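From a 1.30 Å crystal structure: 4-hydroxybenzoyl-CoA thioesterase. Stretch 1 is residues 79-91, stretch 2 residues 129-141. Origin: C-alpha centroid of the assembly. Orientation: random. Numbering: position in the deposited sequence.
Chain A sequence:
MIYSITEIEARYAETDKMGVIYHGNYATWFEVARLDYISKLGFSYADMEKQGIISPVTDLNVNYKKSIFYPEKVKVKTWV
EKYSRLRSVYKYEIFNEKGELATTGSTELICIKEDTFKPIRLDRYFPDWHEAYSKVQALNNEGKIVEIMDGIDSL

Stretch 1, residues 79-91: WVEKYSRLRSVYK
Stretch 2 129-141: WHEAYSKVQALNN

Two tyrosine hydroxyls make the shortest bonds between a β-hairpin (79-91) and a helix that spans all of 129-141. Tyr 83 OH lies 2.7 Å from His 130 ND1, and Tyr 90 OH lies 2.7 Å from Tyr 133 OH; each is a hydrogen bond in which either partner could donate, and each joins the rings at their edges. A third bond ties backbone to side chain: Tyr 83 N donates to Gln 137 OE1 at 3.0 Å (139°), with Gln 137 folded by chi1 t and chi2 p. Gln 137 NE2 bonds weakly to Asn 141 OD1 at 3.0 Å, one helical turn on.

Water extends this polar seam. Water 1 accepts from Val 80 N (2.9 Å) and Asn 140 ND2 (3.1 Å); water 2 donates to Val 80 O (2.9 Å) and, weakly, to Gln 137 OE1 (2.8 Å). Asn 140 is m.

In the hairpin, Trp 79 and Lys 91 exchange backbone bonds (N to O, 3.0 and 2.9 Å), the chain turns a corner at Glu 81, and Val 89 N reaches Lys 82 O at 2.8 Å. Ser 84 N donates to Arg 87 O at 2.9 Å near the turn. The helix has phi/psi near -62/-43. Register is set by Tyr 83 CA lying 6.5 Å from Gln 137 CA and by Arg 85 lying nearest His 130, so the helix runs against the direction of 83-85.

Tyr 83 (chi1 t, chi2 72°) points toward the helix and is the packing centre: Tyr 133 CB sits over one ring face, 3.5 Å from the Tyr 83 ring centroid, a CH-pi contact. Tyr 133 (m, chi2 67°) also points across, its CE2 4.0 Å from Val 80 CG2, with Val 80 t. At the margin, Arg 85 CG approaches His 130 CE1 at 3.7 Å; His 130 is t, Arg 85 m. The contact buries 524 Å².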

# COMPACT_ATOMS: atom_id res chain seq x y z
N TRP A 79 -14.41 -18.46 7.27
CA TRP A 79 -14.54 -19.94 7.44
C TRP A 79 -13.88 -20.61 6.25
O TRP A 79 -13.47 -19.96 5.25
CB TRP A 79 -16.01 -20.43 7.51
CG TRP A 79 -16.83 -20.23 6.35
CD1 TRP A 79 -17.15 -21.18 5.42
CD2 TRP A 79 -17.58 -19.06 5.96
NE1 TRP A 79 -18.00 -20.67 4.46
CE2 TRP A 79 -18.26 -19.38 4.80
CE3 TRP A 79 -17.68 -17.75 6.49
CZ2 TRP A 79 -19.17 -18.44 4.17
CZ3 TRP A 79 -18.47 -16.88 5.83
CH2 TRP A 79 -19.17 -17.23 4.73
N VAL A 80 -13.55 -21.88 6.39
CA VAL A 80 -12.94 -22.69 5.34
C VAL A 80 -14.05 -23.40 4.59
O VAL A 80 -14.69 -24.36 5.10
CB VAL A 80 -11.90 -23.64 5.92
CG1 VAL A 80 -11.39 -24.51 4.75
CG2 VAL A 80 -10.80 -22.88 6.61
N GLU A 81 -14.38 -22.97 3.37
CA GLU A 81 -15.42 -23.58 2.55
C GLU A 81 -15.00 -24.92 2.08
O GLU A 81 -15.83 -25.84 1.97
CB GLU A 81 -15.73 -22.65 1.40
CG GLU A 81 -16.88 -23.09 0.51
CD GLU A 81 -18.20 -23.22 1.18
OE1 GLU A 81 -18.49 -22.59 2.27
OE2 GLU A 81 -19.09 -23.84 0.50
N LYS A 82 -13.72 -25.07 1.70
CA LYS A 82 -13.23 -26.35 1.17
C LYS A 82 -11.79 -26.57 1.65
O LYS A 82 -10.94 -25.68 1.46
CB LYS A 82 -13.22 -26.36 -0.35
CG LYS A 82 -14.53 -25.94 -1.09
CD LYS A 82 -14.35 -25.42 -2.52
CE LYS A 82 -15.72 -25.32 -3.21
NZ LYS A 82 -15.68 -25.94 -4.58
N TYR A 83 -11.49 -27.72 2.23
CA TYR A 83 -10.15 -28.10 2.59
C TYR A 83 -9.73 -29.31 1.87
O TYR A 83 -10.50 -30.33 1.85
CB TYR A 83 -10.06 -28.34 4.12
CG TYR A 83 -8.78 -29.02 4.47
CD1 TYR A 83 -7.57 -28.32 4.41
CD2 TYR A 83 -8.69 -30.36 4.86
CE1 TYR A 83 -6.37 -28.92 4.66
CE2 TYR A 83 -7.47 -30.97 5.12
CZ TYR A 83 -6.32 -30.25 5.01
OH TYR A 83 -5.07 -30.76 5.25
N SER A 84 -8.56 -29.35 1.29
CA SER A 84 -7.90 -30.56 0.84
C SER A 84 -6.43 -30.38 1.24
O SER A 84 -5.95 -29.31 1.61
CB SER A 84 -7.99 -30.80 -0.61
OG SER A 84 -7.12 -30.00 -1.37
N ARG A 85 -5.69 -31.53 1.21
CA ARG A 85 -4.28 -31.44 1.64
C ARG A 85 -3.44 -30.59 0.66
O ARG A 85 -2.35 -30.16 1.09
CB ARG A 85 -3.69 -32.86 1.58
CG ARG A 85 -4.41 -33.95 2.36
CD ARG A 85 -4.28 -35.37 1.74
NE ARG A 85 -4.65 -36.44 2.55
CZ ARG A 85 -5.88 -36.91 2.71
NH1 ARG A 85 -6.93 -36.40 2.10
NH2 ARG A 85 -6.05 -37.91 3.56
N LEU A 86 -3.89 -30.27 -0.53
CA LEU A 86 -3.19 -29.46 -1.44
C LEU A 86 -3.68 -27.98 -1.51
O LEU A 86 -2.86 -27.14 -1.96
CB LEU A 86 -3.20 -30.05 -2.81
CG LEU A 86 -2.26 -31.33 -2.95
CD1 LEU A 86 -2.50 -31.94 -4.31
CD2 LEU A 86 -0.83 -31.03 -2.78
N ARG A 87 -4.90 -27.73 -1.12
CA ARG A 87 -5.45 -26.34 -1.23
C ARG A 87 -6.60 -26.15 -0.37
O ARG A 87 -7.43 -27.05 -0.07
CB ARG A 87 -5.82 -26.00 -2.62
CG ARG A 87 -6.96 -26.73 -3.23
CD ARG A 87 -7.03 -26.64 -4.78
NE ARG A 87 -5.66 -26.59 -5.33
CZ ARG A 87 -4.91 -27.63 -5.74
NH1 ARG A 87 -5.39 -28.90 -5.85
NH2 ARG A 87 -3.63 -27.36 -6.07
N SER A 88 -6.73 -24.93 0.11
CA SER A 88 -7.87 -24.54 0.97
C SER A 88 -8.61 -23.35 0.33
O SER A 88 -7.87 -22.45 -0.24
CB SER A 88 -7.48 -24.10 2.30
OG SER A 88 -6.91 -25.18 3.12
N VAL A 89 -9.90 -23.29 0.40
CA VAL A 89 -10.67 -22.09 -0.02
C VAL A 89 -11.33 -21.52 1.22
O VAL A 89 -12.12 -22.19 1.89
CB VAL A 89 -11.73 -22.42 -1.06
CG1 VAL A 89 -12.48 -21.14 -1.48
CG2 VAL A 89 -11.06 -23.05 -2.29
N TYR A 90 -10.95 -20.31 1.59
CA TYR A 90 -11.55 -19.54 2.68
C TYR A 90 -12.60 -18.66 2.09
O TYR A 90 -12.43 -18.07 0.99
CB TYR A 90 -10.53 -18.69 3.40
CG TYR A 90 -9.42 -19.40 4.10
CD1 TYR A 90 -8.38 -20.00 3.44
CD2 TYR A 90 -9.48 -19.55 5.50
CE1 TYR A 90 -7.37 -20.68 4.14
CE2 TYR A 90 -8.46 -20.22 6.21
CZ TYR A 90 -7.50 -20.76 5.49
OH TYR A 90 -6.44 -21.46 6.19
N LYS A 91 -13.71 -18.47 2.80
CA LYS A 91 -14.74 -17.48 2.46
C LYS A 91 -14.85 -16.51 3.59
O LYS A 91 -14.59 -16.77 4.77
CB LYS A 91 -16.10 -18.17 2.18
CG LYS A 91 -16.15 -18.77 0.79
CD LYS A 91 -17.45 -19.49 0.47
CE LYS A 91 -18.57 -18.49 0.42
NZ LYS A 91 -19.57 -19.03 -0.62
N TRP A 129 -1.82 -29.61 11.73
CA TRP A 129 -2.76 -28.69 11.00
C TRP A 129 -3.68 -29.53 10.19
O TRP A 129 -4.93 -29.27 10.17
CB TRP A 129 -1.95 -27.77 10.07
CG TRP A 129 -1.11 -26.76 10.65
CD1 TRP A 129 -0.07 -26.90 11.52
CD2 TRP A 129 -1.11 -25.35 10.28
NE1 TRP A 129 0.57 -25.70 11.71
CE2 TRP A 129 -0.00 -24.76 10.93
CE3 TRP A 129 -1.91 -24.59 9.44
CZ2 TRP A 129 0.28 -23.43 10.82
CZ3 TRP A 129 -1.54 -23.20 9.33
CH2 TRP A 129 -0.48 -22.71 10.04
N HIS A 130 -3.29 -30.55 9.44
CA HIS A 130 -4.17 -31.42 8.72
C HIS A 130 -5.26 -32.06 9.54
O HIS A 130 -6.42 -32.14 9.11
CB HIS A 130 -3.35 -32.54 7.96
CG HIS A 130 -4.19 -33.54 7.33
ND1 HIS A 130 -4.93 -33.32 6.24
CD2 HIS A 130 -4.42 -34.85 7.69
CE1 HIS A 130 -5.57 -34.44 5.88
NE2 HIS A 130 -5.27 -35.38 6.77
N GLU A 131 -4.87 -32.51 10.73
CA GLU A 131 -5.91 -33.22 11.55
C GLU A 131 -6.97 -32.16 11.88
O GLU A 131 -8.14 -32.56 11.83
CB GLU A 131 -5.23 -33.78 12.79
CG GLU A 131 -6.18 -34.23 13.94
CD GLU A 131 -5.40 -34.64 15.22
OE1 GLU A 131 -4.54 -33.87 15.72
OE2 GLU A 131 -5.63 -35.76 15.73
N ALA A 132 -6.55 -30.96 12.27
CA ALA A 132 -7.52 -29.89 12.69
C ALA A 132 -8.41 -29.45 11.52
O ALA A 132 -9.66 -29.45 11.63
CB ALA A 132 -6.84 -28.78 13.31
N TYR A 133 -7.76 -29.27 10.33
CA TYR A 133 -8.58 -28.88 9.18
C TYR A 133 -9.54 -29.91 8.71
O TYR A 133 -10.62 -29.66 8.21
CB TYR A 133 -7.63 -28.35 8.00
CG TYR A 133 -7.21 -26.90 8.15
CD1 TYR A 133 -6.40 -26.45 9.12
CD2 TYR A 133 -7.68 -25.98 7.26
CE1 TYR A 133 -6.03 -25.12 9.25
CE2 TYR A 133 -7.30 -24.63 7.35
CZ TYR A 133 -6.57 -24.22 8.35
OH TYR A 133 -6.18 -22.87 8.50
N SER A 134 -9.12 -31.20 8.79
CA SER A 134 -9.91 -32.29 8.38
C SER A 134 -11.11 -32.46 9.39
O SER A 134 -12.22 -32.70 8.90
CB SER A 134 -9.13 -33.65 8.40
OG SER A 134 -8.22 -33.64 7.32
N LYS A 135 -10.87 -32.28 10.62
CA LYS A 135 -11.96 -32.32 11.64
C LYS A 135 -12.97 -31.21 11.36
O LYS A 135 -14.16 -31.46 11.31
CB LYS A 135 -11.41 -32.18 13.01
CG LYS A 135 -12.42 -32.03 14.17
CD LYS A 135 -11.72 -31.95 15.54
CE LYS A 135 -12.70 -31.85 16.71
NZ LYS A 135 -13.78 -32.90 16.59
N VAL A 136 -12.44 -29.97 11.12
CA VAL A 136 -13.33 -28.85 10.78
C VAL A 136 -14.12 -29.12 9.59
O VAL A 136 -15.31 -28.81 9.51
CB VAL A 136 -12.49 -27.51 10.74
CG1 VAL A 136 -13.35 -26.42 10.12
CG2 VAL A 136 -12.04 -27.11 12.11
N GLN A 137 -13.52 -29.65 8.52
CA GLN A 137 -14.22 -29.91 7.31
C GLN A 137 -15.45 -30.90 7.54
O GLN A 137 -16.54 -30.70 7.00
CB GLN A 137 -13.33 -30.54 6.16
CG GLN A 137 -14.04 -30.82 4.86
CD GLN A 137 -14.54 -29.55 4.28
OE1 GLN A 137 -13.76 -28.69 3.86
NE2 GLN A 137 -15.84 -29.35 4.27
N ALA A 138 -15.17 -31.90 8.33
CA ALA A 138 -16.25 -32.87 8.65
C ALA A 138 -17.37 -32.19 9.44
O ALA A 138 -18.58 -32.40 9.14
CB ALA A 138 -15.63 -34.03 9.43
N LEU A 139 -16.99 -31.33 10.39
CA LEU A 139 -18.03 -30.59 11.19
C LEU A 139 -18.84 -29.68 10.29
O LEU A 139 -20.07 -29.51 10.38
CB LEU A 139 -17.40 -29.85 12.32
CG LEU A 139 -16.76 -30.68 13.42
CD1 LEU A 139 -15.96 -29.86 14.40
CD2 LEU A 139 -17.87 -31.58 14.12
N ASN A 140 -18.12 -28.96 9.37
CA ASN A 140 -18.78 -28.08 8.41
C ASN A 140 -19.74 -28.88 7.55
O ASN A 140 -20.91 -28.46 7.34
CB ASN A 140 -17.74 -27.33 7.50
CG ASN A 140 -17.06 -26.26 8.20
OD1 ASN A 140 -17.45 -25.82 9.26
ND2 ASN A 140 -15.93 -25.81 7.68
N ASN A 141 -19.37 -30.07 7.08
CA ASN A 141 -20.27 -30.92 6.25
C ASN A 141 -21.49 -31.37 7.02
O ASN A 141 -22.53 -31.53 6.36
CB ASN A 141 -19.52 -32.13 5.78
CG ASN A 141 -18.46 -31.81 4.73
OD1 ASN A 141 -18.52 -30.75 4.10
ND2 ASN A 141 -17.49 -32.72 4.55
O HOH W 1 -14.30 -23.43 8.76
O HOH W 2 -13.57 -26.91 5.96